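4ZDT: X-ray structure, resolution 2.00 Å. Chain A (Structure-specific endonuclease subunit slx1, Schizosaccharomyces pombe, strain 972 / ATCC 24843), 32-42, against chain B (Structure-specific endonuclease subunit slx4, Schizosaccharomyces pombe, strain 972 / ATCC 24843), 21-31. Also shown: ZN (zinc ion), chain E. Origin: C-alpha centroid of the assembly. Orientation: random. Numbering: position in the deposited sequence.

Chain A, residues 32-42: HLTCLASSFLT
Chain B (21-31) DNSVWIKILTY

Each stretch contributes one short helix, residues 33-40 in chain A and 23-29 in chain B. Their axes come within 10.4 Å and their N-to-C directions meet at 70°. The register is set where A:Thr34 CA lies 7.1 Å from B:Ile26 CA. A:His32 and B:Asn22 occupy the N-cap positions, and each opens an i to i+4 backbone ladder: A:Leu36 N to A:His32 O at 3.0 Å, B:Ile26 N to B:Asn22 O at 2.9 Å. Helix A keeps phi/psi near -60/-45 through A:Ser38, relaxing at A:Ser39 (-68/-23) and A:Phe40 (-90/-26); A:Leu41 then leaves it at -66/138. In chain B, B:Ser23 to B:Ile28 lie near -60/-40 and B:Leu29 is at -67/-15; B:Thr30 turns to -114/17 and B:Tyr31 to the left-handed 56/35.

No hydrogen bond crosses between the stretches; packing alone buries 406 Å², summed over both sides. On chain A the contact follows helical spacing, with A:Leu33, A:Thr34, A:Ala37, A:Ser38 and A:Leu41 along one side. B:Asn22, B:Trp25, B:Ile26, B:Leu29 and B:Thr30 answer from chain B. The branched aliphatic side chains of A:Leu33, B:Ile26 and B:Leu29 offer methyls with no polar group to satisfy.

B:Trp25 (chi1 -162°, chi2 8°) points toward chain A and sets its indole against helix A; buried as it is, its NE1 is hydrogen-bonded elsewhere in the structure. One face receives A:Thr34, whose CG2 sits 3.6 Å from B:Trp25 CE3. Near the ring plane, A:Ser38 (t) CB is 4.1 Å from B:Trp25 CH2 and A:Leu41 (m, t) CD1 is 3.9 Å from B:Trp25 CZ2. A:Thr34, in the p rotamer, presents its methyl to chain B, with A:Thr34 CG2 also 3.8 Å from B:Ile26 CD1 and 4.2 Å from ND2 of B:Asn22 (p).

A:Ala37 points toward chain B, and its single methyl suits the narrow space there: A:Ala37 CB is 3.5 Å from B:Leu29 CD2 and 4.1 Å from B:Trp25 CZ2. B:Leu29 (m, t) reaches the helix backbone itself, with B:Leu29 CD1 3.9 Å from A:Leu33 O and 4.0 Å from A:Thr34 CA. A:Leu33 (m, t) extends its CD1 to 3.8 Å from B:Ile26 CD1 and 3.9 Å from CG2 of B:Thr30 (p). B:Ile26 leaves its backbone sideways, but chi angles of -66° and -73° bring its end nearer to chain A.

Away from this apolar patch, A:His32 ND1 lies 2.0 Å and A:Cys35 SG 2.3 Å from the zinc ion, ZN. A:Cys35 directs its CB away from chain B, so one helix serves metal and partner with different sides.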

ATOM      1  N   HIS A  32      -3.841 -10.834  -3.238  1.00 26.01           N
ATOM      2  CA  HIS A  32      -4.387  -9.491  -2.994  1.00 25.41           C
ATOM      3  C   HIS A  32      -3.213  -8.530  -2.945  1.00 24.27           C
ATOM      4  O   HIS A  32      -2.161  -8.876  -2.421  1.00 23.42           O
ATOM      5  CB  HIS A  32      -5.082  -9.402  -1.625  1.00 25.61           C
ATOM      6  CG  HIS A  32      -6.403 -10.094  -1.552  1.00 27.05           C
ATOM      7  ND1 HIS A  32      -6.590 -11.262  -0.838  1.00 28.82           N
ATOM      8  CD2 HIS A  32      -7.609  -9.772  -2.074  1.00 29.13           C
ATOM      9  CE1 HIS A  32      -7.857 -11.630  -0.936  1.00 30.23           C
ATOM     10  NE2 HIS A  32      -8.495 -10.743  -1.678  1.00 30.12           N
ATOM     11  N   LEU A  33      -3.397  -7.327  -3.485  1.00 24.08           N
ATOM     12  CA  LEU A  33      -2.370  -6.272  -3.380  1.00 24.16           C
ATOM     13  C   LEU A  33      -1.950  -6.045  -1.950  1.00 24.57           C
ATOM     14  O   LEU A  33      -0.759  -6.020  -1.655  1.00 23.98           O
ATOM     15  CB  LEU A  33      -2.871  -4.948  -3.970  1.00 23.63           C
ATOM     16  CG  LEU A  33      -3.150  -4.922  -5.472  1.00 24.65           C
ATOM     17  CD1 LEU A  33      -3.889  -3.644  -5.849  1.00 24.45           C
ATOM     18  CD2 LEU A  33      -1.799  -5.008  -6.237  1.00 26.92           C
ATOM     19  N   THR A  34      -2.931  -5.872  -1.053  1.00 24.73           N
ATOM     20  CA  THR A  34      -2.603  -5.590   0.343  1.00 25.00           C
ATOM     21  C   THR A  34      -1.882  -6.753   0.996  1.00 24.97           C
ATOM     22  O   THR A  34      -0.919  -6.542   1.722  1.00 24.79           O
ATOM     23  CB  THR A  34      -3.838  -5.156   1.176  1.00 25.04           C
ATOM     24  OG1 THR A  34      -4.873  -6.129   1.012  1.00 25.73           O
ATOM     25  CG2 THR A  34      -4.346  -3.839   0.670  1.00 23.80           C
ATOM     26  N   CYS A  35      -2.316  -7.985   0.714  1.00 25.01           N
ATOM     27  CA  CYS A  35      -1.613  -9.157   1.246  1.00 25.47           C
ATOM     28  C   CYS A  35      -0.143  -9.215   0.824  1.00 24.43           C
ATOM     29  O   CYS A  35       0.749  -9.386   1.654  1.00 24.06           O
ATOM     30  CB  CYS A  35      -2.316 -10.472   0.848  1.00 25.96           C
ATOM     31  SG  CYS A  35      -3.936 -10.640   1.609  1.00 28.95           S
ATOM     32  N   LEU A  36       0.119  -9.114  -0.486  1.00 24.09           N
ATOM     33  CA  LEU A  36       1.490  -9.120  -0.996  1.00 23.66           C
ATOM     34  C   LEU A  36       2.298  -7.957  -0.413  1.00 23.58           C
ATOM     35  O   LEU A  36       3.421  -8.142   0.030  1.00 23.48           O
ATOM     36  CB  LEU A  36       1.503  -9.043  -2.540  1.00 22.97           C
ATOM     37  CG  LEU A  36       2.846  -9.329  -3.224  1.00 23.23           C
ATOM     38  CD1 LEU A  36       3.350 -10.734  -2.902  1.00 23.57           C
ATOM     39  CD2 LEU A  36       2.757  -9.148  -4.741  1.00 23.15           C
ATOM     40  N   ALA A  37       1.728  -6.755  -0.425  1.00 24.42           N
ATOM     41  CA  ALA A  37       2.454  -5.600   0.093  1.00 25.09           C
ATOM     42  C   ALA A  37       2.857  -5.827   1.551  1.00 25.81           C
ATOM     43  O   ALA A  37       4.024  -5.645   1.932  1.00 25.11           O
ATOM     44  CB  ALA A  37       1.620  -4.327  -0.059  1.00 25.32           C
ATOM     45  N   SER A  38       1.885  -6.255   2.366  1.00 27.20           N
ATOM     46  CA  SER A  38       2.149  -6.555   3.780  1.00 28.46           C
ATOM     47  C   SER A  38       3.323  -7.572   3.935  1.00 28.82           C
ATOM     48  O   SER A  38       4.222  -7.383   4.782  1.00 28.56           O
ATOM     49  CB  SER A  38       0.850  -7.011   4.466  1.00 28.74           C
ATOM     50  OG  SER A  38       1.082  -7.271   5.825  1.00 31.85           O
ATOM     51  N   SER A  39       3.365  -8.592   3.071  1.00 28.58           N
ATOM     52  CA  SER A  39       4.442  -9.597   3.138  1.00 28.54           C
ATOM     53  C   SER A  39       5.814  -9.032   2.752  1.00 28.84           C
ATOM     54  O   SER A  39       6.831  -9.579   3.130  1.00 29.36           O
ATOM     55  CB  SER A  39       4.120 -10.819   2.264  1.00 28.56           C
ATOM     56  OG  SER A  39       4.251 -10.511   0.882  1.00 27.71           O
ATOM     57  N   PHE A  40       5.820  -7.952   1.982  1.00 28.68           N
ATOM     58  CA  PHE A  40       7.053  -7.335   1.487  1.00 29.00           C
ATOM     59  C   PHE A  40       7.608  -6.266   2.438  1.00 30.32           C
ATOM     60  O   PHE A  40       8.818  -6.013   2.436  1.00 29.97           O
ATOM     61  CB  PHE A  40       6.803  -6.685   0.130  1.00 28.43           C
ATOM     62  CG  PHE A  40       6.737  -7.652  -1.036  1.00 25.57           C
ATOM     63  CD1 PHE A  40       6.784  -9.029  -0.851  1.00 24.56           C
ATOM     64  CD2 PHE A  40       6.613  -7.164  -2.330  1.00 23.51           C
ATOM     65  CE1 PHE A  40       6.736  -9.914  -1.953  1.00 21.87           C
ATOM     66  CE2 PHE A  40       6.562  -8.037  -3.438  1.00 24.74           C
ATOM     67  CZ  PHE A  40       6.611  -9.428  -3.230  1.00 20.89           C
ATOM     68  N   LEU A  41       6.737  -5.643   3.239  1.00 30.96           N
ATOM     69  CA  LEU A  41       7.137  -4.520   4.110  1.00 32.73           C
ATOM     70  C   LEU A  41       8.119  -4.929   5.221  1.00 34.50           C
ATOM     71  O   LEU A  41       7.948  -5.975   5.839  1.00 35.13           O
ATOM     72  CB  LEU A  41       5.888  -3.818   4.707  1.00 32.39           C
ATOM     73  CG  LEU A  41       4.955  -3.134   3.693  1.00 32.28           C
ATOM     74  CD1 LEU A  41       3.737  -2.520   4.349  1.00 33.94           C
ATOM     75  CD2 LEU A  41       5.670  -2.095   2.840  1.00 31.77           C
ATOM     76  N   THR A  42       9.132  -4.100   5.471  1.00 36.84           N
ATOM     77  CA  THR A  42      10.182  -4.425   6.454  1.00 39.14           C
ATOM     78  C   THR A  42      10.080  -3.642   7.776  1.00 39.78           C
ATOM     79  O   THR A  42      10.702  -4.014   8.776  1.00 40.65           O
ATOM     80  CB  THR A  42      11.608  -4.316   5.840  1.00 39.21           C
ATOM     81  OG1 THR A  42      11.768  -3.048   5.190  1.00 41.17           O
ATOM     82  CG2 THR A  42      11.832  -5.423   4.802  1.00 41.13           C
TER
ATOM     83  N   ASP B  21     -11.571   0.027   5.598  1.00 28.89           N
ATOM     84  CA  ASP B  21     -11.567   0.689   4.303  1.00 28.17           C
ATOM     85  C   ASP B  21     -10.127   0.754   3.752  1.00 27.54           C
ATOM     86  O   ASP B  21      -9.329   1.621   4.148  1.00 25.77           O
ATOM     87  CB  ASP B  21     -12.163   2.087   4.429  1.00 28.10           C
ATOM     88  CG  ASP B  21     -12.097   2.878   3.137  1.00 27.02           C
ATOM     89  OD1 ASP B  21     -11.732   2.340   2.068  1.00 28.47           O
ATOM     90  OD2 ASP B  21     -12.421   4.062   3.183  1.00 27.90           O
ATOM     91  N   ASN B  22      -9.809  -0.179   2.854  1.00 26.51           N
ATOM     92  CA  ASN B  22      -8.450  -0.312   2.332  1.00 26.37           C
ATOM     93  C   ASN B  22      -8.187   0.493   1.066  1.00 25.93           C
ATOM     94  O   ASN B  22      -7.129   0.348   0.423  1.00 26.49           O
ATOM     95  CB  ASN B  22      -8.093  -1.798   2.139  1.00 26.44           C
ATOM     96  CG  ASN B  22      -8.831  -2.446   0.974  1.00 27.49           C
ATOM     97  OD1 ASN B  22      -9.606  -1.805   0.268  1.00 27.17           O
ATOM     98  ND2 ASN B  22      -8.586  -3.736   0.778  1.00 29.64           N
ATOM     99  N   SER B  23      -9.146   1.341   0.705  1.00 25.71           N
ATOM    100  CA  SER B  23      -9.085   2.086  -0.541  1.00 25.27           C
ATOM    101  C   SER B  23      -7.891   3.032  -0.602  1.00 24.71           C
ATOM    102  O   SER B  23      -7.301   3.207  -1.674  1.00 24.05           O
ATOM    103  CB  SER B  23     -10.395   2.837  -0.815  1.00 26.05           C
ATOM    104  OG  SER B  23     -10.706   3.765   0.219  1.00 28.42           O
ATOM    105  N   VAL B  24      -7.536   3.650   0.526  1.00 23.53           N
ATOM    106  CA  VAL B  24      -6.366   4.525   0.527  1.00 22.79           C
ATOM    107  C   VAL B  24      -5.101   3.703   0.280  1.00 21.99           C
ATOM    108  O   VAL B  24      -4.249   4.103  -0.497  1.00 21.95           O
ATOM    109  CB  VAL B  24      -6.205   5.342   1.835  1.00 22.94           C
ATOM    110  CG1 VAL B  24      -4.873   6.114   1.826  1.00 21.60           C
ATOM    111  CG2 VAL B  24      -7.360   6.306   2.006  1.00 22.13           C
ATOM    112  N   TRP B  25      -4.966   2.576   0.968  1.00 21.87           N
ATOM    113  CA  TRP B  25      -3.765   1.774   0.796  1.00 22.19           C
ATOM    114  C   TRP B  25      -3.676   1.320  -0.670  1.00 22.84           C
ATOM    115  O   TRP B  25      -2.605   1.360  -1.273  1.00 22.42           O
ATOM    116  CB  TRP B  25      -3.727   0.599   1.761  1.00 21.75           C
ATOM    117  CG  TRP B  25      -2.350   0.001   1.923  1.00 20.84           C
ATOM    118  CD1 TRP B  25      -1.165   0.499   1.428  1.00 22.51           C
ATOM    119  CD2 TRP B  25      -2.012  -1.163   2.663  1.00 22.49           C
ATOM    120  NE1 TRP B  25      -0.122  -0.302   1.802  1.00 22.46           N
ATOM    121  CE2 TRP B  25      -0.613  -1.335   2.557  1.00 22.32           C
ATOM    122  CE3 TRP B  25      -2.758  -2.095   3.402  1.00 21.98           C
ATOM    123  CZ2 TRP B  25       0.059  -2.394   3.169  1.00 23.26           C
ATOM    124  CZ3 TRP B  25      -2.094  -3.139   4.015  1.00 23.20           C
ATOM    125  CH2 TRP B  25      -0.698  -3.291   3.889  1.00 24.53           C
ATOM    126  N   ILE B  26      -4.817   0.942  -1.246  1.00 22.99           N
ATOM    127  CA  ILE B  26      -4.844   0.479  -2.644  1.00 22.89           C
ATOM    128  C   ILE B  26      -4.427   1.587  -3.609  1.00 22.70           C
ATOM    129  O   ILE B  26      -3.741   1.324  -4.600  1.00 21.81           O
ATOM    130  CB  ILE B  26      -6.232  -0.087  -3.018  1.00 23.04           C
ATOM    131  CG1 ILE B  26      -6.511  -1.366  -2.212  1.00 24.05           C
ATOM    132  CG2 ILE B  26      -6.332  -0.353  -4.530  1.00 22.77           C
ATOM    133  CD1 ILE B  26      -5.723  -2.551  -2.670  1.00 30.46           C
ATOM    134  N   LYS B  27      -4.817   2.830  -3.316  1.00 22.25           N
ATOM    135  CA  LYS B  27      -4.354   3.961  -4.118  1.00 22.32           C
ATOM    136  C   LYS B  27      -2.828   4.074  -4.086  1.00 21.59           C
ATOM    137  O   LYS B  27      -2.181   4.186  -5.135  1.00 21.99           O
ATOM    138  CB  LYS B  27      -5.003   5.289  -3.665  1.00 22.67           C
ATOM    139  CG  LYS B  27      -6.452   5.461  -4.170  1.00 24.14           C
ATOM    140  CD  LYS B  27      -7.061   6.758  -3.626  1.00 27.42           C
ATOM    141  CE  LYS B  27      -8.502   6.940  -4.082  1.00 29.73           C
ATOM    142  NZ  LYS B  27      -8.969   8.267  -3.644  1.00 33.72           N
ATOM    143  N   ILE B  28      -2.265   4.031  -2.886  1.00 20.98           N
ATOM    144  CA  ILE B  28      -0.817   4.114  -2.670  1.00 21.61           C
ATOM    145  C   ILE B  28      -0.102   2.983  -3.418  1.00 22.11           C
ATOM    146  O   ILE B  28       0.884   3.216  -4.116  1.00 21.96           O
ATOM    147  CB  ILE B  28      -0.483   4.033  -1.151  1.00 21.47           C
ATOM    148  CG1 ILE B  28      -0.998   5.297  -0.431  1.00 22.43           C
ATOM    149  CG2 ILE B  28       1.048   3.828  -0.890  1.00 22.10           C
ATOM    150  CD1 ILE B  28      -1.007   5.179   1.107  1.00 22.42           C
ATOM    151  N   LEU B  29      -0.613   1.767  -3.258  1.00 21.74           N
ATOM    152  CA  LEU B  29      -0.006   0.584  -3.876  1.00 22.54           C
ATOM    153  C   LEU B  29      -0.083   0.571  -5.406  1.00 22.74           C
ATOM    154  O   LEU B  29       0.593  -0.234  -6.052  1.00 23.67           O
ATOM    155  CB  LEU B  29      -0.627  -0.693  -3.294  1.00 21.54           C
ATOM    156  CG  LEU B  29      -0.410  -0.953  -1.801  1.00 21.96           C
ATOM    157  CD1 LEU B  29      -1.227  -2.184  -1.330  1.00 22.62           C
ATOM    158  CD2 LEU B  29       1.076  -1.125  -1.464  1.00 21.16           C
ATOM    159  N   THR B  30      -0.923   1.426  -5.977  1.00 23.39           N
ATOM    160  CA  THR B  30      -1.082   1.510  -7.427  1.00 24.58           C
ATOM    161  C   THR B  30      -0.603   2.854  -7.966  1.00 25.04           C
ATOM    162  O   THR B  30      -0.912   3.221  -9.097  1.00 24.96           O
ATOM    163  CB  THR B  30      -2.534   1.224  -7.876  1.00 24.59           C
ATOM    164  OG1 THR B  30      -3.419   2.198  -7.314  1.00 26.38           O
ATOM    165  CG2 THR B  30      -2.969  -0.167  -7.418  1.00 24.81           C
ATOM    166  N   TYR B  31       0.175   3.567  -7.150  1.00 25.87           N
ATOM    167  CA  TYR B  31       0.733   4.875  -7.513  1.00 26.56           C
ATOM    168  C   TYR B  31      -0.335   5.907  -7.935  1.00 27.41           C
ATOM    169  O   TYR B  31      -0.090   6.729  -8.820  1.00 27.25           O
ATOM    170  CB  TYR B  31       1.821   4.723  -8.619  1.00 26.85           C
ATOM    171  CG  TYR B  31       2.912   3.715  -8.254  1.00 25.79           C
ATOM    172  CD1 TYR B  31       3.955   4.087  -7.408  1.00 25.35           C
ATOM    173  CD2 TYR B  31       2.891   2.414  -8.747  1.00 25.45           C
ATOM    174  CE1 TYR B  31       4.944   3.187  -7.065  1.00 26.29           C
ATOM    175  CE2 TYR B  31       3.882   1.505  -8.415  1.00 25.45           C
ATOM    176  CZ  TYR B  31       4.895   1.885  -7.578  1.00 25.82           C
ATOM    177  OH  TYR B  31       5.872   0.979  -7.240  1.00 26.85           O
TER
HETATM  178 ZN    ZN E 301      -5.143 -12.110   0.348  1.00 43.55          ZN